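Local coordinates for protein imidazoleglycerol-phosphate dehydratase (Staphylococcus aureus subsp. aureus, PDB 2AE8) that catalyses the dehydration of D-erythro-1-(imidazol-4-yl)glycerol 3-phosphate to 3-(imidazol-4-yl)-2-oxopropyl phosphate, the sixth step of histidine biosynthesis, with manganese as cofactor, at residues Leu67-Phe70 against Thr71-Gly75; Gly184-His187 against His188-Ala192; Gly154-Asp157 against Thr158-Glu162; Ile97-Val100 against Ile101-Leu105. One frame throughout, in Å; residues are numbered along the deposited sequence.

Interaction 1. Residues Leu67-Phe70 against Thr71-Gly75; sequences LTLF and TFHSG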
loop_
_atom_site.group_PDB
_atom_site.type_symbol
_atom_site.label_atom_id
_atom_site.label_comp_id
_atom_site.label_asym_id
_atom_site.label_seq_id
_atom_site.Cartn_x
_atom_site.Cartn_y
_atom_site.Cartn_z
ATOM N N LEU B 67 3.907 5.835 -48.181
ATOM C CA LEU B 67 3.354 5.074 -49.315
ATOM C C LEU B 67 4.436 4.733 -50.330
ATOM O O LEU B 67 4.362 3.710 -50.992
ATOM C CB LEU B 67 2.178 5.813 -49.964
ATOM C CG LEU B 67 1.001 6.048 -49.011
ATOM C CD1 LEU B 67 -0.158 6.803 -49.677
ATOM C CD2 LEU B 67 0.530 4.715 -48.447
ATOM N N THR B 68 5.461 5.572 -50.440
ATOM C CA THR B 68 6.613 5.210 -51.270
ATOM C C THR B 68 7.289 3.971 -50.682
ATOM O O THR B 68 7.673 3.056 -51.415
ATOM C CB THR B 68 7.599 6.403 -51.429
ATOM O OG1 THR B 68 6.930 7.454 -52.139
ATOM C CG2 THR B 68 8.872 5.994 -52.186
ATOM N N LEU B 69 7.393 3.923 -49.352
ATOM C CA LEU B 69 7.930 2.745 -48.665
ATOM C C LEU B 69 7.068 1.501 -48.888
ATOM O O LEU B 69 7.581 0.399 -49.150
ATOM C CB LEU B 69 8.074 3.036 -47.156
ATOM C CG LEU B 69 9.325 3.820 -46.765
ATOM C CD1 LEU B 69 9.129 4.453 -45.399
ATOM C CD2 LEU B 69 10.591 2.918 -46.769
ATOM N N PHE B 70 5.757 1.685 -48.783
ATOM C CA PHE B 70 4.793 0.624 -49.051
ATOM C C PHE B 70 5.035 0.021 -50.444
ATOM O O PHE B 70 5.129 -1.201 -50.605
ATOM C CB PHE B 70 3.369 1.173 -48.929
ATOM C CG PHE B 70 2.300 0.230 -49.421
ATOM C CD1 PHE B 70 1.747 -0.730 -48.570
ATOM C CD2 PHE B 70 1.833 0.311 -50.738
ATOM C CE1 PHE B 70 0.751 -1.611 -49.022
ATOM C CE2 PHE B 70 0.849 -0.563 -51.207
ATOM C CZ PHE B 70 0.307 -1.533 -50.351
ATOM N N THR B 71 5.155 0.881 -51.452
ATOM C CA THR B 71 5.327 0.366 -52.820
ATOM C C THR B 71 6.564 -0.486 -52.943
ATOM O O THR B 71 6.490 -1.602 -53.462
ATOM C CB THR B 71 5.302 1.470 -53.908
ATOM O OG1 THR B 71 6.385 2.384 -53.722
ATOM C CG2 THR B 71 4.012 2.207 -53.861
ATOM N N PHE B 72 7.691 -0.002 -52.422
ATOM C CA PHE B 72 8.955 -0.738 -52.508
ATOM C C PHE B 72 8.912 -2.063 -51.763
ATOM O O PHE B 72 9.386 -3.092 -52.267
ATOM C CB PHE B 72 10.119 0.118 -51.977
ATOM C CG PHE B 72 11.462 -0.541 -52.106
ATOM C CD1 PHE B 72 12.259 -0.309 -53.228
ATOM C CD2 PHE B 72 11.938 -1.405 -51.115
ATOM C CE1 PHE B 72 13.508 -0.924 -53.358
ATOM C CE2 PHE B 72 13.180 -2.035 -51.238
ATOM C CZ PHE B 72 13.970 -1.786 -52.361
ATOM N N HIS B 73 8.361 -2.050 -50.553
ATOM C CA HIS B 73 8.403 -3.251 -49.706
ATOM C C HIS B 73 7.323 -4.282 -49.972
ATOM O O HIS B 73 7.508 -5.443 -49.623
ATOM C CB HIS B 73 8.435 -2.864 -48.221
ATOM C CG HIS B 73 9.722 -2.222 -47.822
ATOM N ND1 HIS B 73 10.844 -2.953 -47.515
ATOM C CD2 HIS B 73 10.087 -0.920 -47.746
ATOM C CE1 HIS B 73 11.841 -2.133 -47.236
ATOM N NE2 HIS B 73 11.409 -0.894 -47.370
ATOM N N SER B 74 6.200 -3.856 -50.562
ATOM C CA SER B 74 5.127 -4.773 -50.968
ATOM C C SER B 74 5.327 -5.354 -52.379
ATOM O O SER B 74 4.733 -6.377 -52.715
ATOM C CB SER B 74 3.757 -4.093 -50.921
ATOM O OG SER B 74 3.650 -3.069 -51.902
ATOM N N GLY B 75 6.129 -4.674 -53.193
ATOM C CA GLY B 75 6.260 -5.001 -54.618
ATOM C C GLY B 75 5.123 -4.474 -55.484
ATOM O O GLY B 75 5.077 -4.744 -56.692
#
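The backbone oxygen of F70 is gripped twice by one residue a turn further on: S74 N donates to F70 O at 2.9 Å and S74 OG donates to the same F70 O at 2.7 Å. The hydroxyl comes from above the carbonyl plane, 40° out of it, while the amide lies nearly in line with the carbonyl. With chi1 at 67°, OG sits between its backbone N and carbonyl carbon, where it can fold back on the helix; it also lies over one face of the F70 ring, 3.8 Å from F70 CE2, and is hydrogen-bonded to L76 N. T68 O is doubly held too, from one face of its plane: T71 OG1 donates to it at 2.7 Å, and F72 N adds a longer bond. On another side of the helix L69 and H73 run side by side, L69 CD2 standing 3.9 Å from H73 NE2, while L69 O meets the imidazole at its edge and takes the backbone N-H of H73. Hydroxyls returning to carbonyls in this way are a familiar feature of helices, seen here in the last turns of the helix of a beta-alpha-beta unit, with G75 leaving it at positive phi.

Interaction 2. Residues Gly184-His187 against His188-Ala192; sequences GNTH and HEIEA. With MG (magnesium ion), chain L; MG (magnesium ion), chain T.
This is a local contact at the start of helix 186-205, whose N-terminal turn carries ligands for two metal ions. N185 occupies the N-cap: its OD1 accepts from H188 N at 3.0 Å, in the amide plane and on a lone pair. The same oxygen lies over one face of the H188 imidazole, the amide and ring planes being 45° apart. E189 reaches back with an extended chain to G184, just before the cap, its OE2 accepting from G184 N at 2.9 Å on the anti side of the carboxylate; S149 also hydrogen-bonds that oxygen. The two histidines diverge to separate magnesium ions. H187, with CG anti to its backbone N (chi1 -172°), brings NE2 to one ion at 2.4 Å, and E191 OE1, one turn on, binds that ion at 2.1 Å. This oxygen lies at the edge of the H187 ring; since it and NE2 bind the same magnesium, it is the ion that joins them. H188 NE2 binds the other ion at 2.2 Å with three waters, while its ND1 is held by E127, which would fix the ring's rotation. H91 and E95 of a neighbouring subunit share this second ion, and H92 of that subunit lies at the first. An N-capped helix bearing an HHxxE sequence thus contributes part of a two-metal site between subunits, occupied here by magnesium rather than the manganese cofactor.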
loop_
_atom_site.group_PDB
_atom_site.type_symbol
_atom_site.label_atom_id
_atom_site.label_comp_id
_atom_site.label_asym_id
_atom_site.label_seq_id
_atom_site.Cartn_x
_atom_site.Cartn_y
_atom_site.Cartn_z
ATOM N N GLY B 184 10.700 4.453 -29.374
ATOM C CA GLY B 184 11.530 5.531 -28.843
ATOM C C GLY B 184 11.427 6.761 -29.724
ATOM O O GLY B 184 11.109 7.837 -29.238
ATOM N N ASN B 185 11.718 6.591 -31.017
ATOM C CA ASN B 185 11.612 7.681 -32.010
ATOM C C ASN B 185 10.377 7.437 -32.874
ATOM O O ASN B 185 10.217 6.349 -33.420
ATOM C CB ASN B 185 12.889 7.793 -32.870
ATOM C CG ASN B 185 12.798 8.899 -33.915
ATOM O OD1 ASN B 185 12.235 8.702 -34.993
ATOM N ND2 ASN B 185 13.348 10.064 -33.600
ATOM N N THR B 186 9.499 8.434 -32.954
ATOM C CA THR B 186 8.194 8.291 -33.581
ATOM C C THR B 186 8.309 8.065 -35.094
ATOM O O THR B 186 7.548 7.292 -35.654
ATOM C CB THR B 186 7.310 9.519 -33.304
ATOM O OG1 THR B 186 7.331 9.796 -31.899
ATOM C CG2 THR B 186 5.868 9.271 -33.728
ATOM N N HIS B 187 9.251 8.751 -35.746
ATOM C CA HIS B 187 9.479 8.548 -37.178
ATOM C C HIS B 187 9.869 7.080 -37.425
ATOM O O HIS B 187 9.316 6.425 -38.308
ATOM C CB HIS B 187 10.561 9.515 -37.697
ATOM C CG HIS B 187 10.718 9.502 -39.183
ATOM N ND1 HIS B 187 10.368 10.576 -39.980
ATOM C CD2 HIS B 187 11.161 8.537 -40.025
ATOM C CE1 HIS B 187 10.605 10.278 -41.247
ATOM N NE2 HIS B 187 11.091 9.050 -41.301
ATOM N N HIS B 188 10.784 6.563 -36.607
ATOM C CA HIS B 188 11.224 5.183 -36.681
ATOM C C HIS B 188 10.078 4.215 -36.415
ATOM O O HIS B 188 9.982 3.155 -37.047
ATOM C CB HIS B 188 12.330 4.917 -35.653
ATOM C CG HIS B 188 13.627 5.581 -35.978
ATOM N ND1 HIS B 188 14.702 5.556 -35.122
ATOM C CD2 HIS B 188 14.021 6.302 -37.059
ATOM C CE1 HIS B 188 15.710 6.219 -35.666
ATOM N NE2 HIS B 188 15.321 6.682 -36.841
ATOM N N GLU B 189 9.221 4.576 -35.455
ATOM C CA GLU B 189 8.113 3.721 -35.058
ATOM C C GLU B 189 7.152 3.529 -36.227
ATOM O O GLU B 189 6.779 2.416 -36.565
ATOM C CB GLU B 189 7.372 4.352 -33.870
ATOM C CG GLU B 189 8.059 4.167 -32.504
ATOM C CD GLU B 189 7.515 5.118 -31.428
ATOM O OE1 GLU B 189 6.551 5.883 -31.687
ATOM O OE2 GLU B 189 8.102 5.139 -30.333
ATOM N N ILE B 190 6.720 4.632 -36.811
ATOM C CA ILE B 190 5.822 4.588 -37.944
ATOM C C ILE B 190 6.475 3.900 -39.153
ATOM O O ILE B 190 5.848 3.085 -39.829
ATOM C CB ILE B 190 5.375 6.011 -38.308
ATOM C CG1 ILE B 190 4.619 6.621 -37.109
ATOM C CG2 ILE B 190 4.480 5.976 -39.545
ATOM C CD1 ILE B 190 4.445 8.140 -37.185
ATOM N N GLU B 191 7.729 4.236 -39.419
ATOM C CA GLU B 191 8.442 3.640 -40.546
ATOM C C GLU B 191 8.588 2.129 -40.409
ATOM O O GLU B 191 8.321 1.396 -41.362
ATOM C CB GLU B 191 9.794 4.324 -40.767
ATOM C CG GLU B 191 10.580 3.750 -41.922
ATOM C CD GLU B 191 11.566 4.739 -42.524
ATOM O OE1 GLU B 191 11.646 5.899 -42.062
ATOM O OE2 GLU B 191 12.269 4.347 -43.470
ATOM N N ALA B 192 9.015 1.646 -39.242
ATOM C CA ALA B 192 9.083 0.196 -39.002
ATOM C C ALA B 192 7.731 -0.484 -39.245
ATOM O O ALA B 192 7.664 -1.562 -39.848
ATOM C CB ALA B 192 9.600 -0.110 -37.571
HETATM MG MG MG L . 11.984 7.726 -43.068
HETATM MG MG MG T . 16.560 7.658 -38.343
HETATM O O HOH W 1 15.156 7.105 -40.333
HETATM O O HOH W 2 17.910 8.415 -36.743
HETATM O O HOH W 3 18.114 6.216 -38.234
#

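Interaction 3. Residues Gly154-Asp157 against Thr158-Glu162; sequences GTFD and TELVE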
loop_
_atom_site.group_PDB
_atom_site.type_symbol
_atom_site.label_atom_id
_atom_site.label_comp_id
_atom_site.label_asym_id
_atom_site.label_seq_id
_atom_site.Cartn_x
_atom_site.Cartn_y
_atom_site.Cartn_z
ATOM N N GLY B 154 6.840 16.059 -37.753
ATOM C CA GLY B 154 6.707 17.306 -38.514
ATOM C C GLY B 154 5.306 17.855 -38.317
ATOM O O GLY B 154 4.881 18.157 -37.199
ATOM N N THR B 155 4.559 17.950 -39.407
ATOM C CA THR B 155 3.228 18.519 -39.336
ATOM C C THR B 155 2.144 17.420 -39.315
ATOM O O THR B 155 0.950 17.701 -39.192
ATOM C CB THR B 155 3.050 19.508 -40.525
ATOM O OG1 THR B 155 1.979 20.422 -40.248
ATOM C CG2 THR B 155 2.794 18.759 -41.786
ATOM N N PHE B 156 2.570 16.168 -39.435
ATOM C CA PHE B 156 1.646 15.022 -39.552
ATOM C C PHE B 156 1.137 14.505 -38.195
ATOM O O PHE B 156 1.935 14.107 -37.350
ATOM C CB PHE B 156 2.369 13.891 -40.286
ATOM C CG PHE B 156 1.494 12.730 -40.671
ATOM C CD1 PHE B 156 0.607 12.831 -41.753
ATOM C CD2 PHE B 156 1.592 11.514 -39.984
ATOM C CE1 PHE B 156 -0.191 11.753 -42.126
ATOM C CE2 PHE B 156 0.802 10.439 -40.347
ATOM C CZ PHE B 156 -0.087 10.546 -41.422
ATOM N N ASP B 157 -0.187 14.471 -38.025
ATOM C CA ASP B 157 -0.826 13.897 -36.839
ATOM C C ASP B 157 -0.640 12.391 -36.815
ATOM O O ASP B 157 -1.130 11.664 -37.657
ATOM C CB ASP B 157 -2.318 14.241 -36.788
ATOM C CG ASP B 157 -2.566 15.715 -36.491
ATOM O OD1 ASP B 157 -3.566 16.261 -36.972
ATOM O OD2 ASP B 157 -1.765 16.325 -35.757
ATOM N N THR B 158 0.095 11.952 -35.813
ATOM C CA THR B 158 0.516 10.598 -35.636
ATOM C C THR B 158 -0.705 9.649 -35.372
ATOM O O THR B 158 -0.678 8.447 -35.704
ATOM C CB THR B 158 1.565 10.702 -34.494
ATOM O OG1 THR B 158 2.813 10.102 -34.841
ATOM C CG2 THR B 158 1.042 10.325 -33.172
ATOM N N GLU B 159 -1.784 10.183 -34.808
ATOM C CA GLU B 159 -3.027 9.393 -34.688
ATOM C C GLU B 159 -3.592 8.906 -36.039
ATOM O O GLU B 159 -4.435 8.006 -36.074
ATOM C CB GLU B 159 -4.107 10.122 -33.875
ATOM C CG GLU B 159 -4.764 11.327 -34.550
ATOM C CD GLU B 159 -5.822 11.986 -33.664
ATOM O OE1 GLU B 159 -5.937 11.630 -32.456
ATOM O OE2 GLU B 159 -6.552 12.871 -34.174
ATOM N N LEU B 160 -3.105 9.490 -37.141
ATOM C CA LEU B 160 -3.578 9.125 -38.482
ATOM C C LEU B 160 -3.046 7.775 -38.914
ATOM O O LEU B 160 -3.622 7.148 -39.787
ATOM C CB LEU B 160 -3.131 10.163 -39.505
ATOM C CG LEU B 160 -3.837 11.509 -39.353
ATOM C CD1 LEU B 160 -3.231 12.520 -40.324
ATOM C CD2 LEU B 160 -5.338 11.343 -39.534
ATOM N N VAL B 161 -1.929 7.348 -38.329
ATOM C CA VAL B 161 -1.321 6.071 -38.704
ATOM C C VAL B 161 -2.309 4.904 -38.482
ATOM O O VAL B 161 -2.545 4.066 -39.386
ATOM C CB VAL B 161 -0.014 5.830 -37.917
ATOM C CG1 VAL B 161 0.524 4.445 -38.169
ATOM C CG2 VAL B 161 1.025 6.872 -38.270
ATOM N N GLU B 162 -2.909 4.852 -37.297
ATOM C CA GLU B 162 -3.900 3.794 -37.031
ATOM C C GLU B 162 -5.136 3.954 -37.937
ATOM O O GLU B 162 -5.693 2.968 -38.419
ATOM C CB GLU B 162 -4.324 3.810 -35.564
ATOM C CG GLU B 162 -5.255 2.668 -35.171
ATOM C CD GLU B 162 -5.590 2.695 -33.678
ATOM O OE1 GLU B 162 -5.159 3.651 -32.992
ATOM O OE2 GLU B 162 -6.293 1.770 -33.207
#
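The F156 ring meets V161 at its edge, near the ring plane, with V161 CG2 4.1 Å from F156 CE2 and the two side chains crossing at about a right angle. L160 comes at a slant, neither squarely over a face nor in the plane: its CD1 lies 3.6 Å from F156 CE1, and its CB is equally close to F156 CZ. The ring is carried to these neighbours by a first torsion that sets CG anti to the backbone N (chi1 -171°), sending it toward the incoming helix. F62 adds a further aromatic partner, its plane inclined about 40° to that of F156. One backbone bond accompanies the ring contacts, L160 N to D157 O at 3.0 Å. The N-H meets the oxygen from above the carbonyl plane, 45° out of it, as the chain turns from strand into helix. L160 CD1 also packs on D157 CB, so this leucine touches both residues of strand 156-157. The carboxylate of D157 is engaged elsewhere, by a salt bridge to K152 and by G154 N of a neighbouring subunit, not the one that shares a magnesium with H188; E159 OE1 accepts from T186 N of the same subunit as G154. The arrangement is a strand-to-helix junction with an aromatic-aliphatic cluster at the foot of helix 159-171, and its polar side chains tie it into the subunit interface.

Interaction 4. Residues Ile97-Val100 against Ile101-Leu105; sequences IGIV and IGQLL
Three pairs of side chains, I97 with I101, I99 with Q103 and V100 with L104, each lie side by side and point the same way, one turn of helix apart. In the first, I97 CG2 touches I101 CD1 at 3.8 Å. The I101 chain has CG1 anti to its carbonyl carbon (chi1 -67°), which lays it back along the helix toward the previous turn, so that its CG1 also rests 3.3 Å from I97 O. The V100 and L104 pair repeats the pattern on a different side: V100 CG1 meets L104 CD1 at 3.8 Å, with L104 CG against V100 O. V100 and L104 pack together on I45 of strand 43-48 and on K34 of strand 31-36. The third pair is of mixed character. Methyl CG2 of I99 lies 3.8 Å from Q103 NE2 and close to the amide carbon as well, the extended glutamine running alongside the isoleucine while its OE1 makes a weak hydrogen bond to K34 NZ. I99 itself leans toward A167 and N171 of helix 159-171. Regular backbone bonds underlie all of this, from I101 N to I97 O at 3.0 Å through to L104 N to V100 O at 2.8 Å. G98 and G102, also bonded backbone to backbone at 2.9 Å, bring no side chain to their side of the helix. Matched i to i+4 pairs of this kind place the aliphatic ridge of helix 90-111 against the sheet with strands 31-36 and 43-48, in the helical layer of the beta-alpha-beta sandwich.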
loop_
_atom_site.group_PDB
_atom_site.type_symbol
_atom_site.label_atom_id
_atom_site.label_comp_id
_atom_site.label_asym_id
_atom_site.label_seq_id
_atom_site.Cartn_x
_atom_site.Cartn_y
_atom_site.Cartn_z
ATOM N N ILE B 97 -7.667 7.739 -48.872
ATOM C CA ILE B 97 -6.609 6.985 -49.532
ATOM C C ILE B 97 -6.517 5.536 -48.990
ATOM O O ILE B 97 -6.375 4.570 -49.753
ATOM C CB ILE B 97 -5.252 7.743 -49.452
ATOM C CG1 ILE B 97 -5.329 9.024 -50.306
ATOM C CG2 ILE B 97 -4.103 6.848 -49.872
ATOM C CD1 ILE B 97 -4.103 9.870 -50.287
ATOM N N GLY B 98 -6.611 5.387 -47.672
ATOM C CA GLY B 98 -6.591 4.045 -47.060
ATOM C C GLY B 98 -7.762 3.181 -47.494
ATOM O O GLY B 98 -7.601 1.987 -47.768
ATOM N N ILE B 99 -8.944 3.780 -47.540
ATOM C CA ILE B 99 -10.153 3.074 -47.953
ATOM C C ILE B 99 -10.019 2.549 -49.420
ATOM O O ILE B 99 -10.292 1.376 -49.706
ATOM C CB ILE B 99 -11.378 3.991 -47.823
ATOM C CG1 ILE B 99 -11.785 4.171 -46.349
ATOM C CG2 ILE B 99 -12.562 3.470 -48.679
ATOM C CD1 ILE B 99 -12.852 5.265 -46.135
ATOM N N VAL B 100 -9.559 3.418 -50.315
ATOM C CA VAL B 100 -9.416 3.066 -51.740
ATOM C C VAL B 100 -8.359 2.002 -51.950
ATOM O O VAL B 100 -8.585 1.051 -52.702
ATOM C CB VAL B 100 -9.124 4.306 -52.603
ATOM C CG1 VAL B 100 -8.774 3.905 -54.072
ATOM C CG2 VAL B 100 -10.323 5.250 -52.575
ATOM N N ILE B 101 -7.213 2.150 -51.285
ATOM C CA ILE B 101 -6.168 1.133 -51.346
ATOM C C ILE B 101 -6.698 -0.203 -50.844
ATOM O O ILE B 101 -6.442 -1.228 -51.460
ATOM C CB ILE B 101 -4.874 1.550 -50.606
ATOM C CG1 ILE B 101 -4.202 2.718 -51.339
ATOM C CG2 ILE B 101 -3.905 0.384 -50.509
ATOM C CD1 ILE B 101 -3.003 3.302 -50.627
ATOM N N GLY B 102 -7.448 -0.199 -49.741
ATOM C CA GLY B 102 -8.034 -1.442 -49.229
ATOM C C GLY B 102 -8.978 -2.083 -50.243
ATOM O O GLY B 102 -8.930 -3.298 -50.461
ATOM N N GLN B 103 -9.829 -1.260 -50.855
ATOM C CA GLN B 103 -10.814 -1.724 -51.838
ATOM C C GLN B 103 -10.134 -2.293 -53.094
ATOM O O GLN B 103 -10.541 -3.339 -53.612
ATOM C CB GLN B 103 -11.767 -0.582 -52.226
ATOM C CG GLN B 103 -12.840 -0.290 -51.172
ATOM C CD GLN B 103 -13.625 0.986 -51.444
ATOM O OE1 GLN B 103 -13.219 1.836 -52.241
ATOM N NE2 GLN B 103 -14.732 1.137 -50.756
ATOM N N LEU B 104 -9.091 -1.617 -53.565
ATOM C CA LEU B 104 -8.340 -2.102 -54.730
ATOM C C LEU B 104 -7.592 -3.381 -54.400
ATOM O O LEU B 104 -7.524 -4.309 -55.224
ATOM C CB LEU B 104 -7.394 -1.021 -55.257
ATOM C CG LEU B 104 -8.110 0.217 -55.801
ATOM C CD1 LEU B 104 -7.071 1.283 -56.149
ATOM C CD2 LEU B 104 -9.031 -0.112 -57.015
ATOM N N LEU B 105 -7.066 -3.464 -53.174
ATOM C CA LEU B 105 -6.407 -4.693 -52.738
ATOM C C LEU B 105 -7.374 -5.864 -52.767
ATOM O O LEU B 105 -7.007 -6.967 -53.186
ATOM C CB LEU B 105 -5.768 -4.547 -51.346
ATOM C CG LEU B 105 -4.421 -3.820 -51.279
ATOM C CD1 LEU B 105 -3.933 -3.665 -49.799
ATOM C CD2 LEU B 105 -3.390 -4.554 -52.113
#

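Interactions 1 and 2 meet where L69 CD1 lies 3.7 Å from E191 OE2, so helix 61-74 packs directly against a metal ligand; H65, earlier in that helix, belongs to the same metal site as H187 and E191. Interaction 3 adjoins interaction 2, with T158 OG1 3.4 Å from T186 CG2 and V161 CG2 3.8 Å from I190 CG1. Interaction 4 is linked to the group through interaction 1, I97 CG2 standing 4.0 Å from L67 CD1, but its nearest atoms are about 13 Å from interaction 2. Interactions 4, 1 and 2 thus form a chain of helix packing from the core of the sandwich to the metal site, and interaction 3 joins it at interaction 2.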